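Local coordinates for RNA-dependent RNA Polymerase (Bombyx mori cytoplasmic polyhedrosis virus, PDB 6TZ0), which catalyses RNA-templated synthesis of RNA from ribonucleoside triphosphates, serving both transcription and replication of the viral double-stranded RNA genome, at residues G253-Y257 / Y331-R336; D59-L65 / Y314-A318. One frame throughout, in Å; residues are numbered along the deposited sequence.

Contact 1 of 2, residues G253-Y257 / Y331-R336; sequences GRSWY and YYAACR
Trp256 lays the benzo edge of its indole against the helix backbone at Tyr331 and the side chain of Cys335. It belongs to a type I beta turn, Arg254 to Tyr257, that leads into helix 257-264 and packs on helix 325-339. CH2 of Trp256 lies 3.6 Å from CB of Tyr331, which sits at the ring edge near its plane. One turn further on, Cys335 SG is 3.5 Å from CZ2 of Trp256, an oblique sulfur-aromatic contact with the sulfur 65° off the normal of the five-membered ring. The indole reaches the helix with CG between the backbone N and the carbonyl carbon. From there Trp256 NE1 makes a weak hydrogen bond to O of Gly253, the residue just before the turn.

Tyr257 and Tyr332 meet ring to ring, centroids 4.7 Å apart, and the planes meet obliquely, at 52°. Carbonyl O of Arg254 faces the edge of the Tyr332 ring, and Leu726 of strand 725-727 touches both tyrosines.

Two arginines cross here at about a right angle, with Arg254 NE over one face of the Arg336 guanidinium. Asp483 pairs with NH2 of Arg254, which probably eases the closeness of like charges; NH1 bonds to Lys250 O, and Phe735 makes a cation-pi contact with Arg336. The Arg254 side chain is about 11 Å from that of Asp547, which binds magnesium in another structure of this protein, though no magnesium is bound to it here. NH1 of Arg336 bonds to Tyr332 OH at 3.1 Å, with the hydroxyl only 11° out of the guanidinium plane.

Contact 2 of 2, residues D59-L65 / Y314-A318; sequences DSNGNQL and YINRA
OD2 of Asp59 is shared by two groups: it is hydrogen-bonded to the hydroxyl of Tyr331 on helix 325-339, and it forms a long salt bridge, 4.0 Å, to NE of Arg317 on helix 309-320. This carboxylate oxygen lies at the edge of the guanidinium, near its plane, but the two flat groups are turned 70° against each other, so the pairing is not a flat two-pronged one and is probably largely electrostatic.

Arg317 reaches segment 59-65 with its chain extended as far as NE, where the guanidinium turns aside. CG stands anti to the backbone N (chi1 -177°), which directs the chain toward the loop. There CD2 of Leu65 covers one face of the guanidinium, 3.4 Å above the plane and offset toward the rim. CB of Asn63 meets NH1 of Arg317 at 3.5 Å. The aliphatic cover from Leu65 CD2, more than the distant acid at the edge, probably limits how the guanidinium can turn.

Ser60 OG and Tyr314 OH, 4.2 Å apart, are bridged by Glu226, whose OE1 bonds to the serine and OE2 to the tyrosine.

The second carboxylate oxygen, OD1 of Asp59, turns inward to its own loop. The weak bond from Asn61 N to Asp59 OD1 is consistent with an Asx turn; a further bond to OD1, from Asn63 N, is very short in the model and its length is doubtful. Asp59 N in turn bonds to Asn63 O at 2.8 Å. With a type I turn over Asp59 to Gly62 and Gly62 at positive phi (90°), the loop joining strands 54-58 and 64-68 has the form of a beta hairpin closed by a type I turn with a G1 beta bulge.

How the contacts relate
From the N terminus, the hairpin segment 59-65 comes first, then 253-257, 314-318 and 331-336. Contact 2 joins the first to the third and closes a loop of 248 residues; contact 1 joins the second to the fourth across 73 residues. The segments alternate, so the two closures cross rather than nest. Helices 309-320 and 325-339 follow each other in the chain: helix 309-320 supplies one side of contact 2, helix 325-339 one side of contact 1. The centres are 12 Å apart, and the contacts meet directly: Tyr331 CE2 packs 3.2 Å from Asn61 ND2, and Ala334 CB lies 3.4 Å from Tyr314 OH. Together they tie the hairpin and the 253-257 turn to consecutive helices.

Contact 1 of 2, residues G253-Y257 / Y331-R336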
loop_
_atom_site.group_PDB
_atom_site.type_symbol
_atom_site.label_atom_id
_atom_site.label_comp_id
_atom_site.label_asym_id
_atom_site.label_seq_id
_atom_site.Cartn_x
_atom_site.Cartn_y
_atom_site.Cartn_z
ATOM N N GLY A 253 26.732 -13.596 0.134
ATOM C CA GLY A 253 26.556 -15.030 0.173
ATOM C C GLY A 253 25.684 -15.625 -0.905
ATOM O O GLY A 253 25.508 -16.844 -0.942
ATOM N N ARG A 254 25.130 -14.800 -1.790
ATOM C CA ARG A 254 24.287 -15.254 -2.885
ATOM C C ARG A 254 24.869 -14.981 -4.260
ATOM O O ARG A 254 24.699 -15.805 -5.157
ATOM C CB ARG A 254 22.913 -14.585 -2.796
ATOM C CG ARG A 254 21.994 -15.104 -1.707
ATOM C CD ARG A 254 20.797 -14.176 -1.582
ATOM N NE ARG A 254 19.734 -14.696 -0.730
ATOM C CZ ARG A 254 19.677 -14.550 0.584
ATOM N NH1 ARG A 254 20.639 -13.908 1.224
ATOM N NH2 ARG A 254 18.663 -15.064 1.258
ATOM N N SER A 255 25.570 -13.863 -4.441
ATOM C CA SER A 255 25.925 -13.338 -5.756
ATOM C C SER A 255 27.107 -14.052 -6.416
ATOM O O SER A 255 27.558 -13.612 -7.477
ATOM C CB SER A 255 26.222 -11.843 -5.644
ATOM O OG SER A 255 27.364 -11.609 -4.846
ATOM N N TRP A 256 27.611 -15.134 -5.828
ATOM C CA TRP A 256 28.705 -15.912 -6.395
ATOM C C TRP A 256 28.278 -16.781 -7.571
ATOM O O TRP A 256 29.152 -17.302 -8.282
ATOM C CB TRP A 256 29.311 -16.799 -5.302
ATOM C CG TRP A 256 28.281 -17.686 -4.672
ATOM C CD1 TRP A 256 27.513 -17.395 -3.592
ATOM C CD2 TRP A 256 27.882 -18.990 -5.108
ATOM N NE1 TRP A 256 26.664 -18.431 -3.323
ATOM C CE2 TRP A 256 26.869 -19.423 -4.244
ATOM C CE3 TRP A 256 28.284 -19.831 -6.148
ATOM C CZ2 TRP A 256 26.254 -20.657 -4.382
ATOM C CZ3 TRP A 256 27.671 -21.050 -6.285
ATOM C CH2 TRP A 256 26.669 -21.453 -5.406
ATOM N N TYR A 257 26.968 -16.977 -7.776
ATOM C CA TYR A 257 26.503 -17.996 -8.712
ATOM C C TYR A 257 26.786 -17.613 -10.150
ATOM O O TYR A 257 26.917 -18.495 -11.000
ATOM C CB TYR A 257 25.007 -18.264 -8.528
ATOM C CG TYR A 257 24.080 -17.199 -9.067
ATOM C CD1 TYR A 257 23.803 -16.059 -8.332
ATOM C CD2 TYR A 257 23.428 -17.368 -10.286
ATOM C CE1 TYR A 257 22.945 -15.098 -8.812
ATOM C CE2 TYR A 257 22.570 -16.410 -10.772
ATOM C CZ TYR A 257 22.333 -15.277 -10.029
ATOM O OH TYR A 257 21.472 -14.319 -10.506
ATOM N N TYR A 331 23.723 -25.810 -5.467
ATOM C CA TYR A 331 24.496 -25.071 -4.472
ATOM C C TYR A 331 23.903 -23.696 -4.193
ATOM O O TYR A 331 24.015 -23.196 -3.068
ATOM C CB TYR A 331 25.948 -24.898 -4.895
ATOM C CG TYR A 331 26.781 -26.145 -4.922
ATOM C CD1 TYR A 331 26.984 -26.884 -3.772
ATOM C CD2 TYR A 331 27.485 -26.504 -6.061
ATOM C CE1 TYR A 331 27.781 -28.003 -3.778
ATOM C CE2 TYR A 331 28.301 -27.617 -6.076
ATOM C CZ TYR A 331 28.437 -28.365 -4.930
ATOM O OH TYR A 331 29.240 -29.477 -4.930
ATOM N N TYR A 332 23.251 -23.081 -5.184
ATOM C CA TYR A 332 22.624 -21.788 -4.955
ATOM C C TYR A 332 21.421 -21.910 -4.036
ATOM O O TYR A 332 21.233 -21.071 -3.152
ATOM C CB TYR A 332 22.217 -21.151 -6.279
ATOM C CG TYR A 332 21.643 -19.766 -6.113
ATOM C CD1 TYR A 332 22.464 -18.694 -5.813
ATOM C CD2 TYR A 332 20.282 -19.535 -6.242
ATOM C CE1 TYR A 332 21.949 -17.433 -5.655
ATOM C CE2 TYR A 332 19.759 -18.277 -6.081
ATOM C CZ TYR A 332 20.596 -17.229 -5.800
ATOM O OH TYR A 332 20.068 -15.971 -5.641
ATOM N N ALA A 333 20.599 -22.948 -4.222
ATOM C CA ALA A 333 19.492 -23.181 -3.298
ATOM C C ALA A 333 19.989 -23.505 -1.896
ATOM O O ALA A 333 19.368 -23.092 -0.905
ATOM C CB ALA A 333 18.598 -24.307 -3.810
ATOM N N ALA A 334 21.122 -24.212 -1.796
ATOM C CA ALA A 334 21.723 -24.465 -0.490
ATOM C C ALA A 334 22.169 -23.171 0.185
ATOM O O ALA A 334 21.923 -22.979 1.375
ATOM C CB ALA A 334 22.896 -25.432 -0.625
ATOM N N CYS A 335 22.790 -22.257 -0.562
ATOM C CA CYS A 335 23.192 -20.985 0.040
ATOM C C CYS A 335 22.001 -20.079 0.348
ATOM O O CYS A 335 22.084 -19.250 1.262
ATOM C CB CYS A 335 24.190 -20.267 -0.856
ATOM S SG CYS A 335 25.785 -21.082 -0.920
ATOM N N ARG A 336 20.895 -20.216 -0.392
ATOM C CA ARG A 336 19.661 -19.530 -0.010
ATOM C C ARG A 336 19.140 -20.055 1.319
ATOM O O ARG A 336 18.642 -19.284 2.145
ATOM C CB ARG A 336 18.583 -19.688 -1.089
ATOM C CG ARG A 336 18.886 -19.006 -2.404
ATOM C CD ARG A 336 19.014 -17.543 -2.177
ATOM N NE ARG A 336 17.749 -16.912 -1.821
ATOM C CZ ARG A 336 17.037 -16.168 -2.654
ATOM N NH1 ARG A 336 17.505 -15.910 -3.861
ATOM N NH2 ARG A 336 15.895 -15.634 -2.258
#

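Contact 2 of 2, residues D59-L65 / Y314-A318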
loop_
_atom_site.group_PDB
_atom_site.type_symbol
_atom_site.label_atom_id
_atom_site.label_comp_id
_atom_site.label_asym_id
_atom_site.label_seq_id
_atom_site.Cartn_x
_atom_site.Cartn_y
_atom_site.Cartn_z
ATOM N N ASP A 59 27.258 -33.490 -0.070
ATOM C CA ASP A 59 26.694 -32.158 -0.233
ATOM C C ASP A 59 25.407 -32.256 -1.058
ATOM O O ASP A 59 24.843 -33.340 -1.226
ATOM C CB ASP A 59 27.737 -31.201 -0.831
ATOM C CG ASP A 59 28.233 -31.618 -2.209
ATOM O OD1 ASP A 59 27.875 -32.700 -2.713
ATOM O OD2 ASP A 59 29.007 -30.844 -2.803
ATOM N N SER A 60 24.926 -31.125 -1.575
ATOM C CA SER A 60 23.724 -31.126 -2.399
ATOM C C SER A 60 23.939 -31.774 -3.759
ATOM O O SER A 60 22.960 -32.125 -4.420
ATOM C CB SER A 60 23.219 -29.700 -2.596
ATOM O OG SER A 60 22.811 -29.137 -1.369
ATOM N N ASN A 61 25.185 -31.938 -4.195
ATOM C CA ASN A 61 25.472 -32.529 -5.494
ATOM C C ASN A 61 26.278 -33.817 -5.385
ATOM O O ASN A 61 26.822 -34.288 -6.387
ATOM C CB ASN A 61 26.181 -31.509 -6.384
ATOM C CG ASN A 61 25.229 -30.465 -6.929
ATOM O OD1 ASN A 61 24.163 -30.798 -7.444
ATOM N ND2 ASN A 61 25.580 -29.206 -6.779
ATOM N N GLY A 62 26.353 -34.404 -4.195
ATOM C CA GLY A 62 26.907 -35.730 -4.030
ATOM C C GLY A 62 28.395 -35.813 -3.775
ATOM O O GLY A 62 28.972 -36.890 -3.951
ATOM N N ASN A 63 29.037 -34.725 -3.371
ATOM C CA ASN A 63 30.461 -34.734 -3.078
ATOM C C ASN A 63 30.675 -34.783 -1.572
ATOM O O ASN A 63 29.915 -34.180 -0.813
ATOM C CB ASN A 63 31.135 -33.498 -3.666
ATOM C CG ASN A 63 30.972 -33.410 -5.167
ATOM O OD1 ASN A 63 30.311 -32.509 -5.676
ATOM N ND2 ASN A 63 31.577 -34.344 -5.883
ATOM N N GLN A 64 31.721 -35.490 -1.148
ATOM C CA GLN A 64 31.951 -35.731 0.273
ATOM C C GLN A 64 32.416 -34.466 0.979
ATOM O O GLN A 64 33.352 -33.801 0.529
ATOM C CB GLN A 64 32.979 -36.842 0.462
ATOM C CG GLN A 64 32.483 -38.208 0.054
ATOM C CD GLN A 64 31.396 -38.716 0.975
ATOM O OE1 GLN A 64 31.464 -38.537 2.189
ATOM N NE2 GLN A 64 30.384 -39.351 0.403
ATOM N N LEU A 65 31.767 -34.140 2.095
ATOM C CA LEU A 65 32.083 -32.928 2.833
ATOM C C LEU A 65 32.134 -33.257 4.319
ATOM O O LEU A 65 31.461 -34.176 4.789
ATOM C CB LEU A 65 31.059 -31.823 2.505
ATOM C CG LEU A 65 31.316 -30.343 2.820
ATOM C CD1 LEU A 65 30.860 -29.939 4.179
ATOM C CD2 LEU A 65 32.801 -30.041 2.688
ATOM N N TYR A 314 32.714 -23.217 1.872
ATOM C CA TYR A 314 31.634 -23.886 1.151
ATOM C C TYR A 314 31.350 -23.213 -0.189
ATOM O O TYR A 314 31.080 -23.892 -1.186
ATOM C CB TYR A 314 30.367 -23.915 2.002
ATOM C CG TYR A 314 29.210 -24.631 1.345
ATOM C CD1 TYR A 314 29.178 -26.014 1.270
ATOM C CD2 TYR A 314 28.153 -23.922 0.797
ATOM C CE1 TYR A 314 28.129 -26.670 0.673
ATOM C CE2 TYR A 314 27.103 -24.567 0.193
ATOM C CZ TYR A 314 27.095 -25.941 0.136
ATOM O OH TYR A 314 26.046 -26.593 -0.463
ATOM N N ILE A 315 31.408 -21.879 -0.231
ATOM C CA ILE A 315 31.188 -21.166 -1.489
ATOM C C ILE A 315 32.320 -21.437 -2.478
ATOM O O ILE A 315 32.072 -21.630 -3.672
ATOM C CB ILE A 315 30.988 -19.663 -1.219
ATOM C CG1 ILE A 315 29.657 -19.433 -0.507
ATOM C CG2 ILE A 315 31.035 -18.834 -2.492
ATOM C CD1 ILE A 315 29.485 -18.042 -0.019
ATOM N N ASN A 316 33.568 -21.498 -2.006
ATOM C CA ASN A 316 34.670 -21.810 -2.920
ATOM C C ASN A 316 34.595 -23.255 -3.408
ATOM O O ASN A 316 34.943 -23.551 -4.559
ATOM C CB ASN A 316 36.012 -21.536 -2.253
ATOM C CG ASN A 316 36.226 -20.075 -1.979
ATOM O OD1 ASN A 316 35.805 -19.225 -2.754
ATOM N ND2 ASN A 316 36.908 -19.770 -0.887
ATOM N N ARG A 317 34.112 -24.156 -2.546
ATOM C CA ARG A 317 33.801 -25.526 -2.945
ATOM C C ARG A 317 32.744 -25.569 -4.043
ATOM O O ARG A 317 32.855 -26.353 -4.991
ATOM C CB ARG A 317 33.328 -26.298 -1.718
ATOM C CG ARG A 317 33.027 -27.746 -1.946
ATOM C CD ARG A 317 32.606 -28.401 -0.649
ATOM N NE ARG A 317 32.288 -29.806 -0.846
ATOM C CZ ARG A 317 33.192 -30.777 -0.804
ATOM N NH1 ARG A 317 32.827 -32.030 -1.008
ATOM N NH2 ARG A 317 34.462 -30.493 -0.568
ATOM N N ALA A 318 31.712 -24.733 -3.928
ATOM C CA ALA A 318 30.678 -24.667 -4.959
ATOM C C ALA A 318 31.205 -24.045 -6.247
ATOM O O ALA A 318 30.756 -24.402 -7.341
ATOM C CB ALA A 318 29.481 -23.877 -4.443
#